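Local coordinates for Chains: A (Unidentified, PDB 6ZM9), which breaks down S-adenosyl methionine as a phage-encoded lyase, probably releasing the 5'-deoxy-5'-methylthioadenosine found bound to it here, at residues K103-V109 with Y121-W127; I15-V21 with L98-Q104; I29-V33 with S50-Q54; F11-I15 with I75-L79. All coordinates share one frame. Residues are numbered along the deposited sequence.

Contact 1: K103-V109 with Y121-W127; sequences KQESVIV and YSITAEW. With PRO (proline), chain E; MTA (5'-deoxy-5'-methylthioadenosine), chain F; PO4 (phosphate ion), chain B.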
# COMPACT_ATOMS: atom_id res chain seq x y z
N LYS A 103 -2.52 22.48 6.28
CA LYS A 103 -1.60 23.57 5.94
C LYS A 103 -0.48 23.08 5.03
O LYS A 103 0.68 23.50 5.16
CB LYS A 103 -1.03 24.24 7.20
CG LYS A 103 -2.10 24.83 8.09
CD LYS A 103 -1.46 25.51 9.29
CE LYS A 103 -2.45 26.16 10.21
NZ LYS A 103 -1.71 26.79 11.35
N GLN A 104 -0.83 22.21 4.09
CA GLN A 104 0.16 21.54 3.25
C GLN A 104 0.44 22.27 1.95
O GLN A 104 -0.45 22.87 1.34
CB GLN A 104 -0.31 20.12 2.92
CG GLN A 104 -0.45 19.24 4.14
CD GLN A 104 0.90 18.98 4.76
OE1 GLN A 104 1.75 18.33 4.16
NE2 GLN A 104 1.11 19.50 5.96
N GLU A 105 1.68 22.14 1.48
CA GLU A 105 2.05 22.68 0.18
C GLU A 105 1.43 21.86 -0.94
O GLU A 105 0.99 22.41 -1.96
CB GLU A 105 3.56 22.73 -0.02
CG GLU A 105 3.92 23.47 -1.30
CD GLU A 105 5.40 23.52 -1.59
OE1 GLU A 105 6.04 22.46 -1.69
OE2 GLU A 105 5.90 24.64 -1.75
N SER A 106 1.40 20.54 -0.79
CA SER A 106 0.95 19.62 -1.83
C SER A 106 0.30 18.40 -1.20
O SER A 106 0.84 17.87 -0.22
CB SER A 106 2.18 19.14 -2.60
OG SER A 106 1.86 18.30 -3.70
N VAL A 107 -0.79 17.91 -1.79
CA VAL A 107 -1.40 16.62 -1.49
C VAL A 107 -1.50 15.87 -2.81
O VAL A 107 -1.91 16.44 -3.82
CB VAL A 107 -2.79 16.79 -0.84
CG1 VAL A 107 -3.60 15.51 -0.85
CG2 VAL A 107 -2.63 17.28 0.59
N ILE A 108 -1.12 14.59 -2.83
CA ILE A 108 -1.20 13.78 -4.05
C ILE A 108 -2.44 12.90 -3.99
O ILE A 108 -2.69 12.24 -2.97
CB ILE A 108 0.07 12.92 -4.25
CG1 ILE A 108 1.28 13.82 -4.46
CG2 ILE A 108 -0.14 11.95 -5.41
CD1 ILE A 108 2.60 13.06 -4.39
N VAL A 109 -3.19 12.87 -5.09
CA VAL A 109 -4.39 12.06 -5.23
C VAL A 109 -4.23 11.18 -6.46
O VAL A 109 -3.90 11.68 -7.55
CB VAL A 109 -5.65 12.94 -5.37
CG1 VAL A 109 -6.87 12.07 -5.65
CG2 VAL A 109 -5.87 13.76 -4.13
N TYR A 121 -3.08 13.48 -9.51
CA TYR A 121 -3.15 14.92 -9.33
C TYR A 121 -2.22 15.31 -8.20
O TYR A 121 -2.15 14.63 -7.18
CB TYR A 121 -4.57 15.38 -8.89
CG TYR A 121 -5.69 14.94 -9.78
CD1 TYR A 121 -5.99 15.65 -10.93
CD2 TYR A 121 -6.45 13.83 -9.47
CE1 TYR A 121 -7.02 15.26 -11.77
CE2 TYR A 121 -7.47 13.42 -10.31
CZ TYR A 121 -7.76 14.14 -11.45
OH TYR A 121 -8.78 13.75 -12.29
N SER A 122 -1.53 16.44 -8.38
CA SER A 122 -0.90 17.15 -7.26
C SER A 122 -1.76 18.36 -6.96
O SER A 122 -1.97 19.20 -7.84
CB SER A 122 0.56 17.54 -7.59
OG SER A 122 1.22 18.00 -6.41
N ILE A 123 -2.29 18.43 -5.75
CA ILE A 123 -3.13 19.53 -5.34
C ILE A 123 -2.20 20.49 -4.62
O ILE A 123 -1.71 20.17 -3.54
CB ILE A 123 -4.27 19.08 -4.42
CG1 ILE A 123 -5.18 18.11 -5.15
CG2 ILE A 123 -5.04 20.32 -3.95
CD1 ILE A 123 -6.22 17.45 -4.25
N THR A 124 -1.93 21.64 -5.24
CA THR A 124 -0.83 22.49 -4.83
C THR A 124 -1.34 23.82 -4.33
O THR A 124 -2.18 24.45 -4.98
CB THR A 124 0.13 22.68 -6.00
OG1 THR A 124 0.60 21.39 -6.41
CG2 THR A 124 1.31 23.51 -5.58
N ALA A 125 -0.81 24.24 -3.20
CA ALA A 125 -1.18 25.52 -2.62
C ALA A 125 -0.77 26.66 -3.54
O ALA A 125 0.30 26.64 -4.16
CB ALA A 125 -0.46 25.69 -1.29
N GLU A 126 -1.61 27.69 -3.60
CA GLU A 126 -1.36 28.87 -4.42
C GLU A 126 -0.88 30.06 -3.58
O GLU A 126 -1.13 31.22 -3.95
CB GLU A 126 -2.60 29.21 -5.23
CG GLU A 126 -2.95 28.19 -6.30
CD GLU A 126 -4.24 28.54 -7.02
OE1 GLU A 126 -4.30 29.58 -7.69
OE2 GLU A 126 -5.24 27.82 -6.90
N TRP A 127 -0.20 29.79 -2.48
CA TRP A 127 0.40 30.84 -1.67
C TRP A 127 1.12 31.86 -2.53
O TRP A 127 1.96 31.51 -3.38
CB TRP A 127 1.40 30.20 -0.71
CG TRP A 127 0.81 29.15 0.20
CD1 TRP A 127 -0.46 29.11 0.73
CD2 TRP A 127 1.49 28.01 0.72
NE1 TRP A 127 -0.61 27.99 1.53
CE2 TRP A 127 0.58 27.31 1.55
CE3 TRP A 127 2.79 27.50 0.57
CZ2 TRP A 127 0.93 26.14 2.20
CZ3 TRP A 127 3.13 26.34 1.23
CH2 TRP A 127 2.21 25.67 2.02
N PRO E . 4.43 18.31 4.31
CA PRO E . 5.29 19.49 4.29
C PRO E . 4.55 20.77 3.95
O PRO E . 4.96 21.86 4.38
CB PRO E . 6.27 19.17 3.16
CG PRO E . 5.50 18.15 2.30
CD PRO E . 4.23 17.79 2.95
OXT PRO E . 3.56 20.74 3.23
CS MTA F . 2.98 15.41 -1.35
S5' MTA F . 4.00 15.50 0.08
C5' MTA F . 3.12 14.39 1.20
C4' MTA F . 3.56 12.95 1.17
O4' MTA F . 3.38 12.42 -0.15
C2' MTA F . 5.21 11.28 0.89
O2' MTA F . 4.72 10.31 1.81
C3' MTA F . 5.02 12.66 1.51
O3' MTA F . 5.29 12.68 2.91
C1' MTA F . 4.31 11.36 -0.35
N9 MTA F . 5.04 11.60 -1.58
C8 MTA F . 5.47 12.79 -2.11
N7 MTA F . 6.02 12.70 -3.29
C5 MTA F . 5.96 11.33 -3.57
C6 MTA F . 6.32 10.58 -4.70
N6 MTA F . 6.82 11.10 -5.83
N1 MTA F . 6.08 9.24 -4.66
C2 MTA F . 5.53 8.72 -3.56
N3 MTA F . 5.13 9.33 -2.45
C4 MTA F . 5.38 10.65 -2.51
P PO4 B . -4.00 26.99 4.04
O1 PO4 B . -2.71 26.83 3.26
O2 PO4 B . -4.00 28.43 4.52
O3 PO4 B . -5.16 26.74 3.11
O4 PO4 B . -4.04 26.02 5.20
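The turn leading into this beta hairpin helps to line the proline pocket, and the strand that follows borders the neighbouring methylthioadenosine site. Glu-105 N donates to proline OXT (2.9 Å), while Gln-104 OE1 lies 2.7 Å from proline N; the carboxylate of Glu-105 turns to Tyr-58 and Arg-62. Through the next peptide group, Glu-105 O accepts from Ala-125 N at 2.9 Å, so the pocket wall is tied to the residue just past the end of strand 116-124. The two strands then run antiparallel. Val-107 and Ile-123 form a hydrogen-bonded pair (Val-107 N to Ile-123 O 3.0 Å, Ile-123 N to Val-107 O 2.8 Å), as do Val-109 and Tyr-121, with the non-hydrogen-bonded pair Ile-108 and Ser-122 between them. Alternation sorts the side chains. Val-107, Val-109, Tyr-121 and Ile-123 share the face under helix 84-101, where branched aliphatics fill space well: Val-109 CG2 meets Ile-123 CD1 at 3.7 Å. Ser-106, Ile-108, Ser-122 and Thr-124 occupy the opposite face. There Ile-108 CD1 packs 3.6 Å from the adenine N7 of the nucleoside, and small hydroxyls allow a weak hydrogen bond from Ser-106 OG to Ser-122 OG (2.8 Å).

Contact 2: I15-V21 with L98-Q104; sequences IFVGLNV and LREDFKQ. With PRO (proline), chain E; PO4 (phosphate ion), chain B.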
# COMPACT_ATOMS: atom_id res chain seq x y z
N ILE A 15 -4.67 8.79 -1.37
CA ILE A 15 -4.35 10.18 -1.07
C ILE A 15 -3.14 10.20 -0.14
O ILE A 15 -3.13 9.48 0.87
CB ILE A 15 -5.54 10.90 -0.42
CG1 ILE A 15 -6.79 10.78 -1.28
CG2 ILE A 15 -5.20 12.37 -0.15
CD1 ILE A 15 -8.03 11.38 -0.63
N PHE A 16 -2.14 11.02 -0.46
CA PHE A 16 -0.95 11.16 0.36
C PHE A 16 -0.94 12.53 1.02
O PHE A 16 -0.95 13.55 0.31
CB PHE A 16 0.29 10.98 -0.50
CG PHE A 16 0.42 9.61 -1.10
CD1 PHE A 16 -0.20 9.28 -2.29
CD2 PHE A 16 1.15 8.64 -0.45
CE1 PHE A 16 -0.05 8.01 -2.85
CE2 PHE A 16 1.32 7.36 -1.00
CZ PHE A 16 0.72 7.04 -2.19
N VAL A 17 -0.91 12.54 2.36
CA VAL A 17 -0.97 13.77 3.16
C VAL A 17 0.20 13.76 4.14
O VAL A 17 0.29 12.85 4.98
CB VAL A 17 -2.28 13.87 3.97
CG1 VAL A 17 -2.37 15.25 4.64
CG2 VAL A 17 -3.51 13.61 3.13
N GLY A 18 1.04 14.78 4.08
CA GLY A 18 2.11 14.93 5.04
C GLY A 18 1.67 15.55 6.36
O GLY A 18 0.61 16.18 6.47
N LEU A 19 2.51 15.36 7.38
CA LEU A 19 2.20 15.76 8.75
C LEU A 19 3.16 16.81 9.28
O LEU A 19 2.99 17.28 10.42
CB LEU A 19 2.17 14.54 9.67
CG LEU A 19 1.14 13.48 9.26
CD1 LEU A 19 1.29 12.26 10.14
CD2 LEU A 19 -0.28 14.01 9.32
N ASN A 20 4.17 17.19 8.50
CA ASN A 20 4.99 18.35 8.81
C ASN A 20 4.34 19.59 8.21
O ASN A 20 3.67 19.52 7.18
CB ASN A 20 6.35 18.25 8.11
CG ASN A 20 7.44 17.67 8.98
OD1 ASN A 20 7.21 16.82 9.84
ND2 ASN A 20 8.68 18.09 8.71
N VAL A 21 4.60 20.73 8.83
CA VAL A 21 4.40 22.04 8.21
C VAL A 21 5.81 22.59 7.99
O VAL A 21 6.52 22.89 8.95
CB VAL A 21 3.54 22.96 9.08
CG1 VAL A 21 3.43 24.31 8.41
CG2 VAL A 21 2.16 22.33 9.32
N LEU A 98 -8.27 18.41 2.76
CA LEU A 98 -7.15 17.95 3.58
C LEU A 98 -5.93 18.84 3.42
O LEU A 98 -5.23 19.12 4.39
CB LEU A 98 -6.80 16.50 3.23
CG LEU A 98 -7.81 15.46 3.70
CD1 LEU A 98 -7.53 14.12 3.03
CD2 LEU A 98 -7.85 15.32 5.21
N ARG A 99 -5.66 19.30 2.19
CA ARG A 99 -4.51 20.18 1.99
C ARG A 99 -4.64 21.44 2.83
O ARG A 99 -3.69 21.87 3.48
CB ARG A 99 -4.35 20.56 0.51
CG ARG A 99 -3.02 21.32 0.26
CD ARG A 99 -3.11 22.48 -0.69
NE ARG A 99 -4.12 23.48 -0.31
CZ ARG A 99 -3.98 24.41 0.63
NH1 ARG A 99 -2.86 24.51 1.35
NH2 ARG A 99 -4.98 25.24 0.87
N GLU A 100 -5.82 22.07 2.80
CA GLU A 100 -6.05 23.26 3.61
C GLU A 100 -5.96 22.94 5.10
O GLU A 100 -5.32 23.66 5.87
CB GLU A 100 -7.44 23.83 3.31
CG GLU A 100 -7.83 24.93 4.29
CD GLU A 100 -9.20 25.55 4.05
OE1 GLU A 100 -9.64 25.60 2.89
OE2 GLU A 100 -9.85 26.01 5.02
N ASP A 101 -6.64 21.87 5.53
CA ASP A 101 -6.79 21.62 6.95
C ASP A 101 -5.45 21.33 7.60
O ASP A 101 -5.26 21.60 8.80
CB ASP A 101 -7.74 20.44 7.19
CG ASP A 101 -9.16 20.73 6.73
OD1 ASP A 101 -9.44 21.84 6.23
OD2 ASP A 101 -9.99 19.82 6.86
N PHE A 102 -4.52 20.74 6.86
CA PHE A 102 -3.20 20.41 7.37
C PHE A 102 -2.12 21.36 6.87
O PHE A 102 -0.94 21.11 7.10
CB PHE A 102 -2.92 18.92 7.16
CG PHE A 102 -3.85 18.06 7.97
CD1 PHE A 102 -3.67 17.96 9.34
CD2 PHE A 102 -4.97 17.48 7.41
CE1 PHE A 102 -4.55 17.24 10.11
CE2 PHE A 102 -5.86 16.76 8.20
CZ PHE A 102 -5.65 16.64 9.55
N LYS A 103 -2.52 22.48 6.28
CA LYS A 103 -1.60 23.57 5.94
C LYS A 103 -0.48 23.08 5.03
O LYS A 103 0.68 23.50 5.16
CB LYS A 103 -1.03 24.24 7.20
CG LYS A 103 -2.10 24.83 8.09
CD LYS A 103 -1.46 25.51 9.29
CE LYS A 103 -2.45 26.16 10.21
NZ LYS A 103 -1.71 26.79 11.35
N GLN A 104 -0.83 22.21 4.09
CA GLN A 104 0.16 21.54 3.25
C GLN A 104 0.44 22.27 1.95
O GLN A 104 -0.45 22.87 1.34
CB GLN A 104 -0.31 20.12 2.92
CG GLN A 104 -0.45 19.24 4.14
CD GLN A 104 0.90 18.98 4.76
OE1 GLN A 104 1.75 18.33 4.16
NE2 GLN A 104 1.11 19.50 5.96
N PRO E . 4.43 18.31 4.31
CA PRO E . 5.29 19.49 4.29
C PRO E . 4.55 20.77 3.95
O PRO E . 4.96 21.86 4.38
CB PRO E . 6.27 19.17 3.16
CG PRO E . 5.50 18.15 2.30
CD PRO E . 4.23 17.79 2.95
OXT PRO E . 3.56 20.74 3.23
P PO4 B . -4.00 26.99 4.04
O1 PO4 B . -2.71 26.83 3.26
O2 PO4 B . -4.00 28.43 4.52
O3 PO4 B . -5.16 26.74 3.11
O4 PO4 B . -4.04 26.02 5.20
O HOH W 1 0.70 16.77 2.16
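Leu-98, in the last turn of helix 84-101, continues the packing of this helix on strand 11-21, the first strand of a ferredoxin-like beta-alpha-beta-beta-alpha-beta fold. Its CD1 lies 4.1 Å from Val-17 CG2 and 4.3 Å from Ile-15 CG2, alternate residues that present their side chains to the helix. Arg-99 points elsewhere: its NH1 holds Gln-104 O (2.9 Å), and its guanidinium also binds a phosphate ion, probably from the crystallisation liquor. Phe-102 leaves the helix and sets CD2 against Val-17 CG1 (4.4 Å), extending the apolar layer. Lys-103, with positive phi, is the C-prime residue of a Schellman motif that ends the helix, Gln-104 N bonding to Arg-99 O. The chain thereby turns Gln-104 into the proline pocket. Its amide suits a place needing donor and acceptor together: OE1 accepts a hydrogen bond from a water that in turn accepts from Gly-18 N. Gly-18 must stay bare, since a CB would collide with OE1 and the bound proline. Gln-104 NE2 donates to Phe-102 O and to Asn-20 O, each at 2.8 Å.

Contact 3: I29-V33 with S50-Q54; sequences IEDVV and SFVAQ. With MTA (5'-deoxy-5'-methylthioadenosine), chain C.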
# COMPACT_ATOMS: atom_id res chain seq x y z
N ILE A 29 -1.39 10.83 12.48
CA ILE A 29 -2.30 10.05 11.65
C ILE A 29 -3.73 10.13 12.18
O ILE A 29 -4.68 10.22 11.40
CB ILE A 29 -1.81 8.60 11.47
CG1 ILE A 29 -2.79 7.82 10.59
CG2 ILE A 29 -1.59 7.87 12.80
CD1 ILE A 29 -2.22 6.53 10.02
N GLU A 30 -3.91 10.10 13.51
CA GLU A 30 -5.29 10.15 14.01
C GLU A 30 -5.98 11.45 13.66
O GLU A 30 -7.20 11.47 13.44
CB GLU A 30 -5.36 9.88 15.51
CG GLU A 30 -6.74 9.29 15.90
CD GLU A 30 -7.03 7.86 15.39
OE1 GLU A 30 -6.13 7.18 14.81
OE2 GLU A 30 -8.17 7.38 15.58
N ASP A 31 -5.23 12.56 13.58
CA ASP A 31 -5.82 13.81 13.13
C ASP A 31 -6.39 13.65 11.72
O ASP A 31 -7.49 14.14 11.42
CB ASP A 31 -4.78 14.94 13.08
CG ASP A 31 -4.15 15.28 14.42
OD1 ASP A 31 -4.73 15.01 15.49
OD2 ASP A 31 -3.05 15.90 14.36
N VAL A 32 -5.63 13.00 10.82
CA VAL A 32 -6.09 12.79 9.46
C VAL A 32 -7.30 11.87 9.42
O VAL A 32 -8.24 12.10 8.66
CB VAL A 32 -4.93 12.28 8.58
CG1 VAL A 32 -5.42 11.94 7.20
CG2 VAL A 32 -3.83 13.33 8.51
N VAL A 33 -7.30 10.81 10.24
CA VAL A 33 -8.46 9.91 10.34
C VAL A 33 -9.71 10.70 10.70
O VAL A 33 -10.74 10.62 10.03
CB VAL A 33 -8.20 8.80 11.37
CG1 VAL A 33 -9.45 7.95 11.59
CG2 VAL A 33 -7.04 7.89 10.93
N SER A 50 -9.00 3.08 4.74
CA SER A 50 -7.81 2.64 5.44
C SER A 50 -6.79 3.78 5.45
O SER A 50 -6.70 4.53 4.48
CB SER A 50 -7.17 1.43 4.77
OG SER A 50 -8.03 0.30 4.89
N PHE A 51 -6.02 3.87 6.53
CA PHE A 51 -5.05 4.94 6.73
C PHE A 51 -3.72 4.29 7.14
O PHE A 51 -3.65 3.61 8.16
CB PHE A 51 -5.52 5.89 7.82
CG PHE A 51 -6.86 6.56 7.53
CD1 PHE A 51 -8.03 5.87 7.74
CD2 PHE A 51 -6.92 7.85 7.05
CE1 PHE A 51 -9.25 6.46 7.49
CE2 PHE A 51 -8.14 8.45 6.79
CZ PHE A 51 -9.30 7.76 7.02
N VAL A 52 -2.68 4.52 6.34
CA VAL A 52 -1.38 3.89 6.54
C VAL A 52 -0.38 4.97 6.97
O VAL A 52 -0.16 5.95 6.25
CB VAL A 52 -0.90 3.22 5.24
CG1 VAL A 52 0.48 2.59 5.42
CG2 VAL A 52 -1.91 2.19 4.77
N ALA A 53 0.25 4.76 8.12
CA ALA A 53 1.32 5.64 8.54
C ALA A 53 2.58 5.35 7.74
O ALA A 53 2.91 4.19 7.46
CB ALA A 53 1.61 5.42 10.02
N GLN A 54 3.29 6.41 7.38
CA GLN A 54 4.45 6.32 6.51
C GLN A 54 5.51 7.29 6.98
O GLN A 54 5.24 8.24 7.72
CB GLN A 54 4.15 6.76 5.08
CG GLN A 54 2.91 6.19 4.51
CD GLN A 54 2.74 6.53 3.05
OE1 GLN A 54 2.53 5.64 2.22
NE2 GLN A 54 2.77 7.81 2.72
CS MTA C . -13.71 -4.62 6.23
S5' MTA C . -13.45 -3.84 7.78
C5' MTA C . -11.69 -4.14 8.03
C4' MTA C . -10.76 -3.07 7.52
O4' MTA C . -10.96 -2.91 6.10
C2' MTA C . -10.25 -0.81 7.02
O2' MTA C . -8.86 -0.83 7.27
C3' MTA C . -10.93 -1.66 8.10
O3' MTA C . -10.35 -1.51 9.38
C1' MTA C . -10.60 -1.58 5.74
N9 MTA C . -11.69 -0.99 4.98
C8 MTA C . -13.04 -1.15 5.16
N7 MTA C . -13.78 -0.56 4.25
C5 MTA C . -12.85 0.05 3.42
C6 MTA C . -12.97 0.78 2.22
N6 MTA C . -14.14 1.03 1.61
N1 MTA C . -11.83 1.20 1.62
C2 MTA C . -10.66 0.90 2.19
N3 MTA C . -10.42 0.21 3.30
C4 MTA C . -11.56 -0.19 3.87
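Phe-51 lays one face of its ring against Val-33, whose CG2 stands 3.9 Å from the ring centroid and 19° off the ring normal, a CH-pi contact. Val-32 adds CG1 at 4.4 Å from Phe-51 CD2. One helical turn before Val-33, Ile-29 uses its extended side chain to reach the strand backbone: CD1 lies 3.6 Å from Ala-53 N and 4.0 Å from both Phe-51 CB and Ala-53 CB. The small Ala-53 leaves room for that methyl, whereas the large flat ring of Phe-51 fills the wider gap between helix and strand; the axes of the two segments approach to 9.4 Å, at 157° between their directions. The side chains that meet across the interface are all apolar. Hydrogen-bonding groups look elsewhere: Ser-50 OG donates to N3 of a methylthioadenosine (2.9 Å) and accepts from its O2' (2.8 Å), at a site shared with the third subunit, and Phe-51 pairs through its backbone with a strand of that subunit. Helix 29-43 lying antiparallel over the strand it leads into, on one face of the sheet, is the first alpha-beta step of a ferredoxin-like fold.

Contact 4: F11-I15 with I75-L79; sequences FSARI and IIIDL. With MTA (5'-deoxy-5'-methylthioadenosine), chain C.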
# COMPACT_ATOMS: atom_id res chain seq x y z
N PHE A 11 -14.06 1.63 -8.63
CA PHE A 11 -13.24 2.80 -8.33
C PHE A 11 -12.54 2.68 -6.99
O PHE A 11 -13.09 2.14 -6.02
CB PHE A 11 -14.07 4.07 -8.40
CG PHE A 11 -14.67 4.30 -9.73
CD1 PHE A 11 -13.85 4.55 -10.82
CD2 PHE A 11 -16.03 4.19 -9.93
CE1 PHE A 11 -14.40 4.72 -12.09
CE2 PHE A 11 -16.59 4.37 -11.19
CZ PHE A 11 -15.77 4.62 -12.27
N SER A 12 -11.32 3.21 -6.95
CA SER A 12 -10.58 3.35 -5.72
C SER A 12 -9.69 4.57 -5.83
O SER A 12 -9.49 5.13 -6.91
CB SER A 12 -9.76 2.10 -5.42
OG SER A 12 -8.73 1.93 -6.38
N ALA A 13 -9.14 4.99 -4.69
CA ALA A 13 -8.26 6.14 -4.66
C ALA A 13 -7.21 5.97 -3.58
O ALA A 13 -7.38 5.22 -2.62
CB ALA A 13 -9.03 7.42 -4.35
N ARG A 14 -6.10 6.68 -3.76
CA ARG A 14 -5.06 6.83 -2.76
C ARG A 14 -4.77 8.32 -2.61
O ARG A 14 -4.65 9.04 -3.61
CB ARG A 14 -3.76 6.14 -3.18
CG ARG A 14 -3.86 4.65 -3.38
CD ARG A 14 -2.48 3.99 -3.26
NE ARG A 14 -1.58 4.33 -4.37
CZ ARG A 14 -0.30 4.00 -4.42
NH1 ARG A 14 0.27 3.33 -3.42
NH2 ARG A 14 0.43 4.35 -5.47
N ILE A 15 -4.67 8.79 -1.37
CA ILE A 15 -4.35 10.18 -1.07
C ILE A 15 -3.14 10.20 -0.14
O ILE A 15 -3.13 9.48 0.87
CB ILE A 15 -5.54 10.90 -0.42
CG1 ILE A 15 -6.79 10.78 -1.28
CG2 ILE A 15 -5.20 12.37 -0.15
CD1 ILE A 15 -8.03 11.38 -0.63
N ILE A 75 -6.37 5.05 1.77
CA ILE A 75 -6.79 4.10 0.75
C ILE A 75 -8.31 4.00 0.80
O ILE A 75 -8.87 3.63 1.84
CB ILE A 75 -6.15 2.72 0.96
CG1 ILE A 75 -4.62 2.84 0.97
CG2 ILE A 75 -6.62 1.74 -0.10
CD1 ILE A 75 -3.90 1.59 1.46
N ILE A 76 -8.97 4.30 -0.32
CA ILE A 76 -10.43 4.30 -0.38
C ILE A 76 -10.86 3.36 -1.49
O ILE A 76 -10.53 3.59 -2.66
CB ILE A 76 -10.98 5.71 -0.67
CG1 ILE A 76 -10.68 6.65 0.49
CG2 ILE A 76 -12.49 5.63 -0.91
CD1 ILE A 76 -10.92 8.11 0.16
N ILE A 77 -11.59 2.31 -1.14
CA ILE A 77 -12.26 1.46 -2.12
C ILE A 77 -13.74 1.85 -2.13
O ILE A 77 -14.38 1.90 -1.08
CB ILE A 77 -12.09 -0.03 -1.77
CG1 ILE A 77 -10.60 -0.40 -1.71
CG2 ILE A 77 -12.88 -0.88 -2.77
CD1 ILE A 77 -10.34 -1.74 -1.15
N ASP A 78 -14.28 2.17 -3.31
CA ASP A 78 -15.68 2.57 -3.39
C ASP A 78 -16.55 1.33 -3.19
O ASP A 78 -16.50 0.41 -4.00
CB ASP A 78 -15.98 3.19 -4.75
CG ASP A 78 -17.45 3.57 -4.92
OD1 ASP A 78 -18.11 3.80 -3.89
OD2 ASP A 78 -17.92 3.64 -6.09
N LEU A 79 -17.34 1.31 -2.11
CA LEU A 79 -18.29 0.23 -1.86
C LEU A 79 -19.73 0.61 -2.19
O LEU A 79 -20.63 -0.21 -1.97
CB LEU A 79 -18.22 -0.21 -0.38
CG LEU A 79 -16.85 -0.64 0.14
CD1 LEU A 79 -16.83 -1.15 1.57
CD2 LEU A 79 -16.25 -1.73 -0.73
CS MTA C . -13.71 -4.62 6.23
S5' MTA C . -13.45 -3.84 7.78
C5' MTA C . -11.69 -4.14 8.03
C4' MTA C . -10.76 -3.07 7.52
O4' MTA C . -10.96 -2.91 6.10
C2' MTA C . -10.25 -0.81 7.02
O2' MTA C . -8.86 -0.83 7.27
C3' MTA C . -10.93 -1.66 8.10
O3' MTA C . -10.35 -1.51 9.38
C1' MTA C . -10.60 -1.58 5.74
N9 MTA C . -11.69 -0.99 4.98
C8 MTA C . -13.04 -1.15 5.16
N7 MTA C . -13.78 -0.56 4.25
C5 MTA C . -12.85 0.05 3.42
C6 MTA C . -12.97 0.78 2.22
N6 MTA C . -14.14 1.03 1.61
N1 MTA C . -11.83 1.20 1.62
C2 MTA C . -10.66 0.90 2.19
N3 MTA C . -10.42 0.21 3.30
C4 MTA C . -11.56 -0.19 3.87
O HOH W 2 -16.93 1.72 -7.81
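Strands 11-21 and 66-77 meet here as antiparallel neighbours inside the sheet, and most of their peptide groups are accounted for. Ala-13 and Ile-76 form a hydrogen-bonded pair, Ala-13 N giving to Ile-76 O at 2.8 Å and Ile-76 N to Ala-13 O at 2.9 Å. Further on, Asp-78 N donates to Phe-11 O (3.0 Å). Phe-11 N is served by a water (3.0 Å) that in turn donates to Asp-78 OD2 (2.8 Å), and the same carboxylate accepts hydrogen bonds from the backbone amides of Glu-80 (to OD1) and Leu-82 (to OD2), so an acid fits this turn. In the non-hydrogen-bonded pairs the peptides face outward: Ser-12 and Arg-14 bond to strand 106-113, and Ile-75 to Ser-50. Ile-77 has a different partner. Its N donates to N1 of a methylthioadenosine (3.0 Å) and its O accepts from N6 (2.8 Å). Side chains supply shape more than polarity: small Ala-13 and bulky Ile-76 lie on the face under helix 84-101, with Ile-15 CD1 4.4 Å from Ile-76 CD1. Because main-chain atoms of Ile-77 pair with both N1 and N6, this strand edge reads the amino-bearing edge of the purine, which is consistent with selection for adenine.

Overall arrangement
All four contacts are largely buried and serve one antiparallel sheet, but in different ways. Contacts 1 and 4 are strand pairs held by backbone hydrogen bonds; contacts 2 and 3 set helices on strands, chiefly through apolar side chains, although contact 2 becomes polar where it reaches the proline. Strand 11-21 serves both contacts 2 and 4, which share Ile-15 and lie on opposite sides of the chain's centre, while contacts 1 and 2 share Lys-103 and Gln-104, the latter lining the bound proline. Contacts 3 and 4 touch the same methylthioadenosine, at the third subunit; contact 1 borders another, whose site the second subunit completes. The exposed residues lie at the margins, such as Trp-127 in contact 1 and Ala-53 in contact 3.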